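Local coordinates for uncharacterized protein (Pyrococcus furiosus, PDB 3IDU) that is of unknown function but, through this CARDB domain, an all-beta fold, binds two manganese ions, at residues L19-K24 / A94-E99; S51-V56 / N65-L70. All blocks are in the same frame, centred on the assembly; numbering follows the deposited sequence.

Interaction 1: L19-K24 / A94-E99; sequences LTVEIK and ATVDEE. With MN (manganese (II) ion), chain C; MN (manganese (II) ion), chain D.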
loop_
_atom_site.group_PDB
_atom_site.type_symbol
_atom_site.label_atom_id
_atom_site.label_comp_id
_atom_site.label_asym_id
_atom_site.label_seq_id
_atom_site.Cartn_x
_atom_site.Cartn_y
_atom_site.Cartn_z
ATOM N N LEU A 19 8.842 4.323 -4.996
ATOM C CA LEU A 19 7.516 4.075 -4.482
ATOM C C LEU A 19 7.510 2.948 -3.468
ATOM O O LEU A 19 8.183 1.940 -3.644
ATOM C CB LEU A 19 6.602 3.720 -5.647
ATOM C CG LEU A 19 6.491 4.819 -6.697
ATOM C CD1 LEU A 19 5.908 4.261 -7.987
ATOM C CD2 LEU A 19 5.616 5.940 -6.151
ATOM N N THR A 20 6.736 3.124 -2.406
ATOM C CA THR A 20 6.624 2.101 -1.381
ATOM C C THR A 20 5.193 2.101 -0.858
ATOM O O THR A 20 4.476 3.092 -0.998
ATOM C CB THR A 20 7.591 2.362 -0.208
ATOM O OG1 THR A 20 7.723 1.166 0.571
ATOM C CG2 THR A 20 7.058 3.471 0.677
ATOM N N VAL A 21 4.778 0.992 -0.260
ATOM C CA VAL A 21 3.429 0.882 0.284
ATOM C C VAL A 21 3.419 0.158 1.623
ATOM O O VAL A 21 4.252 -0.712 1.884
ATOM C CB VAL A 21 2.485 0.117 -0.671
ATOM C CG1 VAL A 21 2.218 0.934 -1.915
ATOM C CG2 VAL A 21 3.094 -1.230 -1.030
ATOM N N GLU A 22 2.459 0.528 2.464
ATOM C CA GLU A 22 2.299 -0.077 3.779
ATOM C C GLU A 22 0.809 -0.062 4.100
ATOM O O GLU A 22 0.107 0.894 3.769
ATOM C CB GLU A 22 3.052 0.726 4.841
ATOM C CG GLU A 22 3.503 -0.104 6.033
ATOM C CD GLU A 22 3.821 0.743 7.254
ATOM O OE1 GLU A 22 4.361 1.853 7.089
ATOM O OE2 GLU A 22 3.536 0.289 8.380
ATOM N N ILE A 23 0.328 -1.123 4.738
ATOM C CA ILE A 23 -1.081 -1.225 5.108
ATOM C C ILE A 23 -1.208 -1.065 6.619
ATOM O O ILE A 23 -0.384 -1.585 7.368
ATOM C CB ILE A 23 -1.655 -2.604 4.740
ATOM C CG1 ILE A 23 -1.589 -2.817 3.227
ATOM C CG2 ILE A 23 -3.082 -2.724 5.261
ATOM C CD1 ILE A 23 -1.619 -4.279 2.828
ATOM N N LYS A 24 -2.230 -0.341 7.063
ATOM C CA LYS A 24 -2.461 -0.157 8.492
ATOM C C LYS A 24 -3.941 -0.322 8.806
ATOM O O LYS A 24 -4.798 0.168 8.074
ATOM C CB LYS A 24 -1.987 1.225 8.952
ATOM C CG LYS A 24 -0.492 1.425 8.842
ATOM C CD LYS A 24 -0.032 2.636 9.632
ATOM C CE LYS A 24 1.470 2.821 9.495
ATOM N NZ LYS A 24 1.970 3.924 10.352
ATOM N N ALA A 94 -0.989 -5.077 -0.821
ATOM C CA ALA A 94 -1.106 -3.768 -1.433
ATOM C C ALA A 94 0.106 -3.642 -2.339
ATOM O O ALA A 94 1.214 -4.021 -1.960
ATOM C CB ALA A 94 -1.098 -2.678 -0.371
ATOM N N THR A 95 -0.104 -3.143 -3.549
ATOM C CA THR A 95 1.002 -2.987 -4.483
ATOM C C THR A 95 0.975 -1.621 -5.140
ATOM O O THR A 95 -0.085 -1.015 -5.302
ATOM C CB THR A 95 0.950 -4.036 -5.614
ATOM O OG1 THR A 95 -0.146 -3.741 -6.493
ATOM C CG2 THR A 95 0.760 -5.435 -5.042
ATOM N N VAL A 96 2.150 -1.135 -5.517
ATOM C CA VAL A 96 2.245 0.137 -6.209
ATOM C C VAL A 96 3.163 -0.101 -7.408
ATOM O O VAL A 96 4.182 -0.782 -7.302
ATOM C CB VAL A 96 2.761 1.262 -5.278
ATOM C CG1 VAL A 96 4.139 0.921 -4.735
ATOM C CG2 VAL A 96 2.788 2.583 -6.034
ATOM N N ASP A 97 2.768 0.449 -8.552
ATOM C CA ASP A 97 3.482 0.265 -9.810
ATOM C C ASP A 97 3.755 -1.210 -10.057
ATOM O O ASP A 97 4.873 -1.602 -10.391
ATOM C CB ASP A 97 4.807 1.027 -9.858
ATOM C CG ASP A 97 5.437 0.975 -11.240
ATOM O OD1 ASP A 97 4.666 0.929 -12.222
ATOM O OD2 ASP A 97 6.681 0.990 -11.359
ATOM N N GLU A 98 2.726 -2.029 -9.900
ATOM C CA GLU A 98 2.875 -3.457 -10.104
ATOM C C GLU A 98 3.302 -3.780 -11.533
ATOM O O GLU A 98 3.990 -4.773 -11.764
ATOM C CB GLU A 98 1.563 -4.166 -9.777
ATOM C CG GLU A 98 1.744 -5.610 -9.381
ATOM C CD GLU A 98 0.427 -6.288 -9.081
ATOM O OE1 GLU A 98 -0.422 -5.667 -8.404
ATOM O OE2 GLU A 98 0.246 -7.443 -9.513
ATOM N N GLU A 99 2.896 -2.942 -12.489
ATOM C CA GLU A 99 3.244 -3.148 -13.902
ATOM C C GLU A 99 4.650 -2.636 -14.193
ATOM O O GLU A 99 5.131 -2.707 -15.324
ATOM C CB GLU A 99 2.251 -2.422 -14.812
ATOM C CG GLU A 99 2.031 -0.967 -14.441
ATOM C CD GLU A 99 0.860 -0.779 -13.492
ATOM O OE1 GLU A 99 -0.294 -0.960 -13.942
ATOM O OE2 GLU A 99 1.089 -0.460 -12.304
HETATM MN MN MN C . 9.926 1.028 -4.718
HETATM MN MN MN D . 8.724 0.527 -10.507
HETATM O O HOH W 1 7.486 -1.353 -9.895
#
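L19 opens the strand with its CB resting on V96 CG1 at 3.8 Å, while its CD1 reaches D97 CB, the two side chains crossing at about a right angle. Its carbonyl O turns to other work, binding one manganese at 2.2 Å alongside D18, E104, N106, N109 and N110. V21 carries the centre of the contact: its CG1, anti to the carbonyl carbon (chi1 -69°), presses on V96 CG1 at 3.4 Å, tighter than ordinary van der Waals contact, and its CG2 lies 3.5 Å from A94 O. An alanine here would lose both methyls and would probably loosen the packing against V96 and A94. I23 closes the row, laying CG1 and CD1 on A94 CB, CD1 at 3.6 Å. No hydrogen bond joins the two segments, which run nearly antiparallel (166°) and meet across the sandwich mainly through apolar side chains. Just past this buried seam D97 OD2 binds the second manganese at 2.3 Å, with N100, V102, E104 and E107; a water on the same ion donates to D97 O at 2.7 Å, and T101 is a further polar partner of the D97 side chain. Apolar packing thus runs up to the two-metal site, where L19 and D97 each serve one ion and E104 both.

Interaction 2: S51-V56 / N65-L70; sequences STKVRV and NWTVSL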
loop_
_atom_site.group_PDB
_atom_site.type_symbol
_atom_site.label_atom_id
_atom_site.label_comp_id
_atom_site.label_asym_id
_atom_site.label_seq_id
_atom_site.Cartn_x
_atom_site.Cartn_y
_atom_site.Cartn_z
ATOM N N SER A 51 1.926 9.751 -12.251
ATOM C CA SER A 51 0.853 8.768 -12.236
ATOM C C SER A 51 1.322 7.329 -12.062
ATOM O O SER A 51 2.200 6.863 -12.780
ATOM C CB SER A 51 0.045 8.861 -13.537
ATOM O OG SER A 51 -1.080 7.993 -13.501
ATOM N N THR A 52 0.736 6.634 -11.094
ATOM C CA THR A 52 1.048 5.233 -10.865
ATOM C C THR A 52 -0.171 4.579 -10.242
ATOM O O THR A 52 -1.014 5.245 -9.634
ATOM C CB THR A 52 2.271 5.025 -9.946
ATOM O OG1 THR A 52 2.646 3.638 -9.969
ATOM C CG2 THR A 52 1.949 5.420 -8.517
ATOM N N LYS A 53 -0.272 3.268 -10.407
ATOM C CA LYS A 53 -1.411 2.541 -9.879
ATOM C C LYS A 53 -1.136 1.847 -8.553
ATOM O O LYS A 53 -0.066 1.278 -8.336
ATOM C CB LYS A 53 -1.885 1.514 -10.914
ATOM C CG LYS A 53 -2.319 2.128 -12.245
ATOM C CD LYS A 53 -2.822 1.068 -13.217
ATOM C CE LYS A 53 -3.296 1.683 -14.530
ATOM N NZ LYS A 53 -3.786 0.655 -15.498
ATOM N N VAL A 54 -2.119 1.914 -7.666
ATOM C CA VAL A 54 -2.036 1.265 -6.370
ATOM C C VAL A 54 -3.200 0.274 -6.365
ATOM O O VAL A 54 -4.307 0.598 -6.812
ATOM C CB VAL A 54 -2.199 2.277 -5.208
ATOM C CG1 VAL A 54 -2.180 1.548 -3.866
ATOM C CG2 VAL A 54 -1.075 3.304 -5.261
ATOM N N ARG A 55 -2.943 -0.932 -5.877
ATOM C CA ARG A 55 -3.958 -1.965 -5.837
ATOM C C ARG A 55 -3.957 -2.681 -4.497
ATOM O O ARG A 55 -2.905 -2.874 -3.877
ATOM C CB ARG A 55 -3.717 -2.991 -6.958
ATOM C CG ARG A 55 -3.681 -2.414 -8.381
ATOM C CD ARG A 55 -3.436 -3.515 -9.415
ATOM N NE ARG A 55 -3.429 -3.048 -10.805
ATOM C CZ ARG A 55 -2.410 -2.427 -11.397
ATOM N NH1 ARG A 55 -1.294 -2.179 -10.728
ATOM N NH2 ARG A 55 -2.498 -2.071 -12.673
ATOM N N VAL A 56 -5.149 -3.051 -4.045
ATOM C CA VAL A 56 -5.304 -3.791 -2.800
ATOM C C VAL A 56 -5.976 -5.112 -3.156
ATOM O O VAL A 56 -6.952 -5.148 -3.903
ATOM C CB VAL A 56 -6.162 -3.018 -1.760
ATOM C CG1 VAL A 56 -6.653 -3.971 -0.672
ATOM C CG2 VAL A 56 -5.326 -1.921 -1.123
ATOM N N ASN A 65 -8.765 -0.351 -6.457
ATOM C CA ASN A 65 -7.662 0.240 -7.193
ATOM C C ASN A 65 -7.707 1.758 -7.164
ATOM O O ASN A 65 -8.776 2.367 -7.075
ATOM C CB ASN A 65 -7.637 -0.277 -8.640
ATOM C CG ASN A 65 -8.980 -0.185 -9.319
ATOM O OD1 ASN A 65 -9.555 0.899 -9.439
ATOM N ND2 ASN A 65 -9.490 -1.326 -9.779
ATOM N N TRP A 66 -6.521 2.352 -7.211
ATOM C CA TRP A 66 -6.346 3.799 -7.187
ATOM C C TRP A 66 -5.294 4.182 -8.212
ATOM O O TRP A 66 -4.425 3.385 -8.563
ATOM C CB TRP A 66 -5.803 4.263 -5.838
ATOM C CG TRP A 66 -6.673 4.072 -4.651
ATOM C CD1 TRP A 66 -7.489 5.004 -4.078
ATOM C CD2 TRP A 66 -6.730 2.919 -3.810
ATOM N NE1 TRP A 66 -8.041 4.507 -2.925
ATOM C CE2 TRP A 66 -7.595 3.226 -2.737
ATOM C CE3 TRP A 66 -6.132 1.651 -3.857
ATOM C CZ2 TRP A 66 -7.874 2.315 -1.715
ATOM C CZ3 TRP A 66 -6.408 0.747 -2.844
ATOM C CH2 TRP A 66 -7.274 1.084 -1.785
ATOM N N THR A 67 -5.371 5.423 -8.666
ATOM C CA THR A 67 -4.398 5.979 -9.592
ATOM C C THR A 67 -3.947 7.225 -8.844
ATOM O O THR A 67 -4.743 8.145 -8.645
ATOM C CB THR A 67 -5.058 6.382 -10.929
ATOM O OG1 THR A 67 -5.382 5.206 -11.678
ATOM C CG2 THR A 67 -4.129 7.264 -11.748
ATOM N N VAL A 68 -2.692 7.262 -8.404
ATOM C CA VAL A 68 -2.228 8.420 -7.650
ATOM C C VAL A 68 -0.958 9.052 -8.184
ATOM O O VAL A 68 -0.251 8.470 -9.006
ATOM C CB VAL A 68 -1.979 8.071 -6.163
ATOM C CG1 VAL A 68 -3.206 7.404 -5.572
ATOM C CG2 VAL A 68 -0.760 7.185 -6.031
ATOM N N SER A 69 -0.699 10.268 -7.716
ATOM C CA SER A 69 0.496 10.996 -8.088
ATOM C C SER A 69 1.222 11.267 -6.785
ATOM O O SER A 69 0.591 11.404 -5.736
ATOM C CB SER A 69 0.147 12.319 -8.772
ATOM O OG SER A 69 -0.578 13.160 -7.891
ATOM N N LEU A 70 2.550 11.317 -6.835
ATOM C CA LEU A 70 3.336 11.581 -5.637
ATOM C C LEU A 70 4.577 12.371 -5.972
ATOM O O LEU A 70 5.423 11.921 -6.747
ATOM C CB LEU A 70 3.751 10.277 -4.955
ATOM C CG LEU A 70 2.651 9.461 -4.280
ATOM C CD1 LEU A 70 3.203 8.077 -3.953
ATOM C CD2 LEU A 70 2.159 10.162 -3.027
#
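A beta hairpin, formed by strands 49-58 and 61-70, supplies this contact, and its ladder is regular antiparallel pairing. T52 and V68 make one hydrogen-bonded pair: T52 N gives to V68 O at 3.0 Å, and V68 N returns to T52 O at 2.9 Å, both donors lying nearly along the C=O axis. V54 and W66 make the next. The bond from V54 N to W66 O, 2.9 Å long, is almost straight at hydrogen (173°), although the donor sits above the carbonyl plane; W66 N to V54 O, also 2.9 Å, approaches within that plane. Between them K53 faces T67 in a non-hydrogen-bonded pair, where K53 CA adds a CA-H...O contact to W66 O. The side chains alternate accordingly. K53, R55, N65 and T67 occupy one face, whereas T52, V54, W66 and V68 occupy the other, where V54 CG2 meets V68 CG2 at 4.0 Å, crossing obliquely. With CG anti to its carbonyl carbon (chi1 -65°), W66 turns the CE3-CZ3 edge of its ring toward V54 and V56. V54 CG1 touches CE3, V54 O meets the same edge there, and V56 CG2 comes to it 3.4 Å from CZ3. Strand 61-70 is the outermost of the five-stranded sheet, while strand 49-58 is also bonded to strand 88-96 through R55 and T95. The face bearing V54 and W66 packs on the opposing sheet, against L78 and F80 of strand 75-82 and V39 of strand 35-43.

Overall arrangement
From the N terminus, strand 19-24 enters first in the three-stranded sheet, and its partner, at the end of strand 88-96, arrives only some seventy residues later, so interaction 1 closes a long loop between the two sheets. Interaction 2 is nested wholly inside that loop: 51-56 turns back within nine residues onto 65-70, a local hairpin at the edge of the five-stranded sheet. The two meet where strands 49-58 and 88-96 run side by side. There the salt bridge between E99 OE1 and R55 NH2 links them, and T52 OG1 packs on D97 CB. One contact thus joins sheet to sheet beside the manganese ions, while the other extends one sheet outward.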